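Local coordinates for protein hypoxanthine-guanine phosphoribosyltransferase (Leishmania tarentolae, PDB 1PZM) that probably converts guanine and hypoxanthine to GMP and IMP in purine salvage, transferring the phosphoribosyl group from 5-phosphoribosyl pyrophosphate, at residues 20-31 / 190-200. Residues are numbered along the deposited sequence; the frame is centred on the assembly and turned at random.
Sequences YPMSARTLVTQE and YRELRDICVLK. Unlike the reference sequence in segment 190-200: Tyr-190 (reference Leu), Glu-192 (reference Gly), Leu-193 (reference Val), Arg-194 (reference Pro).
Leu-27 and Val-28 both give their backbone N-H to Ile-196 O, 2.7 Å from Leu-27 N and 3.1 Å from Val-28 N, a classic beta bulge in the antiparallel pairing of 23-28 with 196-199. Ile-196 N returns a bond to Val-28 O, and Val-198 N one to Arg-25 O. The packing is tight here: Val-28 and Ile-196 meet flank to flank and are buried together against Val-33 of helix 30-48, while Leu-27 CB lies 4.0 Å from Val-198 CG2. Where the strand gives way to the helix, Asp-195 OD1 takes the N-H of Gln-30 almost straight (175°) on its anti lone pair, and a water joins the same oxygen to Glu-31 OE1, which probably eases the nearness of the two carboxylates. Gln-30, its CG anti to the backbone N (chi1 165°), runs alongside Arg-194; its OE1 accepts a hydrogen bond from Arg-194 NH1 at 2.8 Å in the guanidinium plane, the amide standing nearly perpendicular. Arg-194 NE forms a salt bridge with Asp-81 of the second subunit, so this corner is part of the dimer interface. The Tyr-20 ring has Leu-193 CB over one face, 3.8 Å above its plane, and its OH accepts the backbone N-H of Arg-194 (N to OH 3.1 Å). Met-22, bent at chi2 and chi3, lays CG over the centre of the Tyr-190 ring, 3.7 Å above it. The opposite end is looser: Pro-21, Met-22 and Lys-200 are poorly ordered, Ala-24 N bonds only weakly to Val-198 O, and the exposed Lys-200 reaches Pro-21 O with NZ at 2.7 Å. With 179-180, the two strands form the small antiparallel hood sheet of type I phosphoribosyltransferases, which includes GMP-binding Val-179, with Phe-178 next to it.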
loop_
_atom_site.group_PDB
_atom_site.type_symbol
_atom_site.label_atom_id
_atom_site.label_comp_id
_atom_site.label_asym_id
_atom_site.label_seq_id
_atom_site.Cartn_x
_atom_site.Cartn_y
_atom_site.Cartn_z
ATOM N N TYR A 20 -22.272 2.776 1.930
ATOM C CA TYR A 20 -21.439 3.288 0.804
ATOM C C TYR A 20 -22.374 3.800 -0.352
ATOM O O TYR A 20 -22.934 2.988 -1.077
ATOM C CB TYR A 20 -20.388 2.202 0.380
ATOM C CG TYR A 20 -19.192 1.990 1.356
ATOM C CD1 TYR A 20 -18.558 3.097 1.974
ATOM C CD2 TYR A 20 -18.690 0.685 1.645
ATOM C CE1 TYR A 20 -17.439 2.946 2.893
ATOM C CE2 TYR A 20 -17.585 0.486 2.547
ATOM C CZ TYR A 20 -16.955 1.646 3.167
ATOM O OH TYR A 20 -15.870 1.560 4.020
ATOM N N PRO A 21 -22.578 5.126 -0.496
ATOM C CA PRO A 21 -23.624 5.687 -1.400
ATOM C C PRO A 21 -23.618 5.370 -2.944
ATOM O O PRO A 21 -24.698 5.337 -3.551
ATOM C CB PRO A 21 -23.529 7.208 -1.168
ATOM C CG PRO A 21 -22.180 7.444 -0.502
ATOM C CD PRO A 21 -21.833 6.187 0.227
ATOM N N MET A 22 -22.441 5.168 -3.539
ATOM C CA MET A 22 -22.273 4.878 -4.961
ATOM C C MET A 22 -22.406 3.376 -5.294
ATOM O O MET A 22 -22.486 2.990 -6.472
ATOM C CB MET A 22 -20.895 5.373 -5.401
ATOM C CG MET A 22 -19.683 4.645 -4.768
ATOM S SD MET A 22 -19.466 4.617 -2.899
ATOM C CE MET A 22 -19.141 6.440 -2.397
ATOM N N SER A 23 -22.428 2.528 -4.264
ATOM C CA SER A 23 -22.485 1.072 -4.482
ATOM C C SER A 23 -23.877 0.471 -4.681
ATOM O O SER A 23 -24.703 0.526 -3.769
ATOM C CB SER A 23 -21.874 0.339 -3.295
ATOM O OG SER A 23 -22.370 -1.006 -3.314
ATOM N N ALA A 24 -24.108 -0.168 -5.824
ATOM C CA ALA A 24 -25.341 -0.950 -6.036
ATOM C C ALA A 24 -25.438 -2.098 -5.020
ATOM O O ALA A 24 -26.533 -2.439 -4.559
ATOM C CB ALA A 24 -25.428 -1.515 -7.494
ATOM N N ARG A 25 -24.287 -2.682 -4.669
ATOM C CA ARG A 25 -24.254 -3.765 -3.690
ATOM C C ARG A 25 -22.859 -4.127 -3.270
ATOM O O ARG A 25 -21.916 -4.029 -4.035
ATOM C CB ARG A 25 -25.018 -5.011 -4.173
ATOM C CG ARG A 25 -24.423 -5.746 -5.332
ATOM C CD ARG A 25 -25.410 -6.687 -6.030
ATOM N NE ARG A 25 -24.798 -7.241 -7.240
ATOM C CZ ARG A 25 -24.131 -8.398 -7.275
ATOM N NH1 ARG A 25 -24.029 -9.159 -6.176
ATOM N NH2 ARG A 25 -23.578 -8.799 -8.414
ATOM N N THR A 26 -22.760 -4.556 -2.022
ATOM C CA THR A 26 -21.541 -5.088 -1.470
ATOM C C THR A 26 -21.359 -6.456 -2.066
ATOM O O THR A 26 -22.264 -7.284 -1.958
ATOM C CB THR A 26 -21.733 -5.205 0.057
ATOM O OG1 THR A 26 -21.944 -3.887 0.566
ATOM C CG2 THR A 26 -20.443 -5.696 0.760
ATOM N N LEU A 27 -20.204 -6.693 -2.683
ATOM C CA LEU A 27 -19.934 -7.969 -3.307
ATOM C C LEU A 27 -19.187 -8.838 -2.268
ATOM O O LEU A 27 -19.575 -9.974 -2.040
ATOM C CB LEU A 27 -19.092 -7.809 -4.590
ATOM C CG LEU A 27 -18.831 -9.154 -5.330
ATOM C CD1 LEU A 27 -20.149 -9.905 -5.864
ATOM C CD2 LEU A 27 -17.822 -8.974 -6.488
ATOM N N VAL A 28 -18.154 -8.267 -1.602
ATOM C CA VAL A 28 -17.379 -9.023 -0.614
ATOM C C VAL A 28 -17.036 -8.068 0.518
ATOM O O VAL A 28 -16.524 -6.973 0.246
ATOM C CB VAL A 28 -16.014 -9.537 -1.194
ATOM C CG1 VAL A 28 -15.359 -10.565 -0.232
ATOM C CG2 VAL A 28 -16.192 -10.133 -2.644
ATOM N N THR A 29 -17.322 -8.471 1.771
ATOM C CA THR A 29 -17.002 -7.612 2.858
ATOM C C THR A 29 -15.516 -7.749 3.145
ATOM O O THR A 29 -14.828 -8.756 2.750
ATOM C CB THR A 29 -17.797 -7.913 4.114
ATOM O OG1 THR A 29 -17.443 -9.241 4.567
ATOM C CG2 THR A 29 -19.316 -7.912 3.834
ATOM N N GLN A 30 -15.044 -6.713 3.794
ATOM C CA GLN A 30 -13.707 -6.695 4.375
ATOM C C GLN A 30 -13.333 -8.006 5.163
ATOM O O GLN A 30 -12.246 -8.629 4.933
ATOM C CB GLN A 30 -13.598 -5.455 5.304
ATOM C CG GLN A 30 -12.413 -5.447 6.279
ATOM C CD GLN A 30 -12.315 -4.139 7.046
ATOM O OE1 GLN A 30 -11.720 -3.149 6.519
ATOM N NE2 GLN A 30 -12.898 -4.087 8.303
ATOM N N GLU A 31 -14.238 -8.408 6.061
ATOM C CA GLU A 31 -14.051 -9.625 6.871
ATOM C C GLU A 31 -13.868 -10.857 5.957
ATOM O O GLU A 31 -13.034 -11.742 6.226
ATOM C CB GLU A 31 -15.298 -9.836 7.780
ATOM C CG GLU A 31 -15.353 -8.759 8.896
ATOM C CD GLU A 31 -15.403 -7.278 8.398
ATOM O OE1 GLU A 31 -16.184 -6.976 7.464
ATOM O OE2 GLU A 31 -14.697 -6.413 9.027
ATOM N N TYR A 190 -12.841 5.946 -4.672
ATOM C CA TYR A 190 -13.392 4.736 -4.051
ATOM C C TYR A 190 -12.385 3.679 -3.679
ATOM O O TYR A 190 -12.767 2.664 -3.123
ATOM C CB TYR A 190 -14.529 4.115 -4.900
ATOM C CG TYR A 190 -15.509 5.160 -5.369
ATOM C CD1 TYR A 190 -15.970 6.142 -4.492
ATOM C CD2 TYR A 190 -15.966 5.186 -6.690
ATOM C CE1 TYR A 190 -16.865 7.136 -4.932
ATOM C CE2 TYR A 190 -16.883 6.180 -7.131
ATOM C CZ TYR A 190 -17.325 7.132 -6.235
ATOM O OH TYR A 190 -18.193 8.130 -6.598
ATOM N N ARG A 191 -11.103 3.908 -3.920
ATOM C CA ARG A 191 -10.076 2.945 -3.473
ATOM C C ARG A 191 -10.072 2.722 -1.972
ATOM O O ARG A 191 -9.641 1.677 -1.522
ATOM C CB ARG A 191 -8.656 3.481 -3.766
ATOM C CG ARG A 191 -8.351 3.613 -5.292
ATOM C CD ARG A 191 -6.868 3.857 -5.527
ATOM N NE ARG A 191 -6.641 4.263 -6.900
ATOM C CZ ARG A 191 -6.572 3.438 -7.952
ATOM N NH1 ARG A 191 -6.704 2.110 -7.813
ATOM N NH2 ARG A 191 -6.356 3.933 -9.158
ATOM N N GLU A 192 -10.457 3.765 -1.230
ATOM C CA GLU A 192 -10.441 3.698 0.261
ATOM C C GLU A 192 -11.556 2.875 0.936
ATOM O O GLU A 192 -11.527 2.583 2.188
ATOM C CB GLU A 192 -10.383 5.148 0.809
ATOM C CG GLU A 192 -11.678 5.934 0.764
ATOM C CD GLU A 192 -12.023 6.599 -0.569
ATOM O OE1 GLU A 192 -11.555 6.108 -1.621
ATOM O OE2 GLU A 192 -12.815 7.583 -0.575
ATOM N N LEU A 193 -12.565 2.499 0.167
ATOM C CA LEU A 193 -13.659 1.765 0.837
ATOM C C LEU A 193 -13.162 0.425 1.343
ATOM O O LEU A 193 -12.325 -0.243 0.695
ATOM C CB LEU A 193 -14.851 1.504 -0.106
ATOM C CG LEU A 193 -15.369 2.664 -0.994
ATOM C CD1 LEU A 193 -16.608 2.174 -1.841
ATOM C CD2 LEU A 193 -15.661 3.908 -0.245
ATOM N N ARG A 194 -13.704 0.013 2.477
ATOM C CA ARG A 194 -13.268 -1.228 3.138
ATOM C C ARG A 194 -13.815 -2.468 2.477
ATOM O O ARG A 194 -13.166 -3.535 2.507
ATOM C CB ARG A 194 -13.728 -1.241 4.604
ATOM C CG ARG A 194 -13.038 -0.210 5.490
ATOM C CD ARG A 194 -13.486 -0.348 7.003
ATOM N NE ARG A 194 -12.712 0.526 7.871
ATOM C CZ ARG A 194 -11.522 0.236 8.388
ATOM N NH1 ARG A 194 -10.922 -0.929 8.108
ATOM N NH2 ARG A 194 -10.914 1.132 9.220
ATOM N N ASP A 195 -14.984 -2.355 1.859
ATOM C CA ASP A 195 -15.624 -3.520 1.253
ATOM C C ASP A 195 -15.478 -3.444 -0.282
ATOM O O ASP A 195 -15.219 -2.378 -0.865
ATOM C CB ASP A 195 -17.098 -3.638 1.623
ATOM C CG ASP A 195 -17.349 -3.630 3.133
ATOM O OD1 ASP A 195 -16.733 -4.395 3.910
ATOM O OD2 ASP A 195 -18.184 -2.855 3.617
ATOM N N ILE A 196 -15.619 -4.585 -0.915
ATOM C CA ILE A 196 -15.587 -4.571 -2.343
ATOM C C ILE A 196 -17.033 -4.491 -2.828
ATOM O O ILE A 196 -17.883 -5.343 -2.454
ATOM C CB ILE A 196 -14.905 -5.827 -2.869
ATOM C CG1 ILE A 196 -13.406 -5.810 -2.505
ATOM C CG2 ILE A 196 -15.131 -5.939 -4.446
ATOM C CD1 ILE A 196 -12.743 -7.179 -2.682
ATOM N N CYS A 197 -17.310 -3.485 -3.664
ATOM C CA CYS A 197 -18.678 -3.243 -4.107
ATOM C C CYS A 197 -18.824 -3.279 -5.626
ATOM O O CYS A 197 -17.857 -3.052 -6.342
ATOM C CB CYS A 197 -19.183 -1.911 -3.585
ATOM S SG CYS A 197 -19.085 -1.716 -1.771
ATOM N N VAL A 198 -20.024 -3.578 -6.109
ATOM C CA VAL A 198 -20.307 -3.458 -7.535
ATOM C C VAL A 198 -20.864 -2.067 -7.772
ATOM O O VAL A 198 -21.827 -1.672 -7.128
ATOM C CB VAL A 198 -21.310 -4.528 -7.995
ATOM C CG1 VAL A 198 -21.565 -4.412 -9.528
ATOM C CG2 VAL A 198 -20.770 -5.855 -7.667
ATOM N N LEU A 199 -20.230 -1.320 -8.678
ATOM C CA LEU A 199 -20.513 0.115 -8.889
ATOM C C LEU A 199 -21.940 0.327 -9.451
ATOM O O LEU A 199 -22.339 -0.345 -10.434
ATOM C CB LEU A 199 -19.447 0.727 -9.827
ATOM C CG LEU A 199 -19.606 2.214 -10.169
ATOM C CD1 LEU A 199 -19.293 3.153 -8.978
ATOM C CD2 LEU A 199 -18.760 2.586 -11.364
ATOM N N LYS A 200 -22.703 1.251 -8.835
ATOM C CA LYS A 200 -24.058 1.601 -9.332
ATOM C C LYS A 200 -24.045 1.983 -10.839
ATOM O O LYS A 200 -23.324 2.922 -11.228
ATOM C CB LYS A 200 -24.677 2.755 -8.515
ATOM C CG LYS A 200 -25.670 2.361 -7.422
ATOM C CD LYS A 200 -26.129 3.607 -6.661
ATOM C CE LYS A 200 -26.704 3.320 -5.267
ATOM N NZ LYS A 200 -27.067 4.609 -4.550
HETATM O O HOH W 1 -10.666 -3.391 4.172
HETATM O O HOH W 2 -17.036 -4.312 6.483
#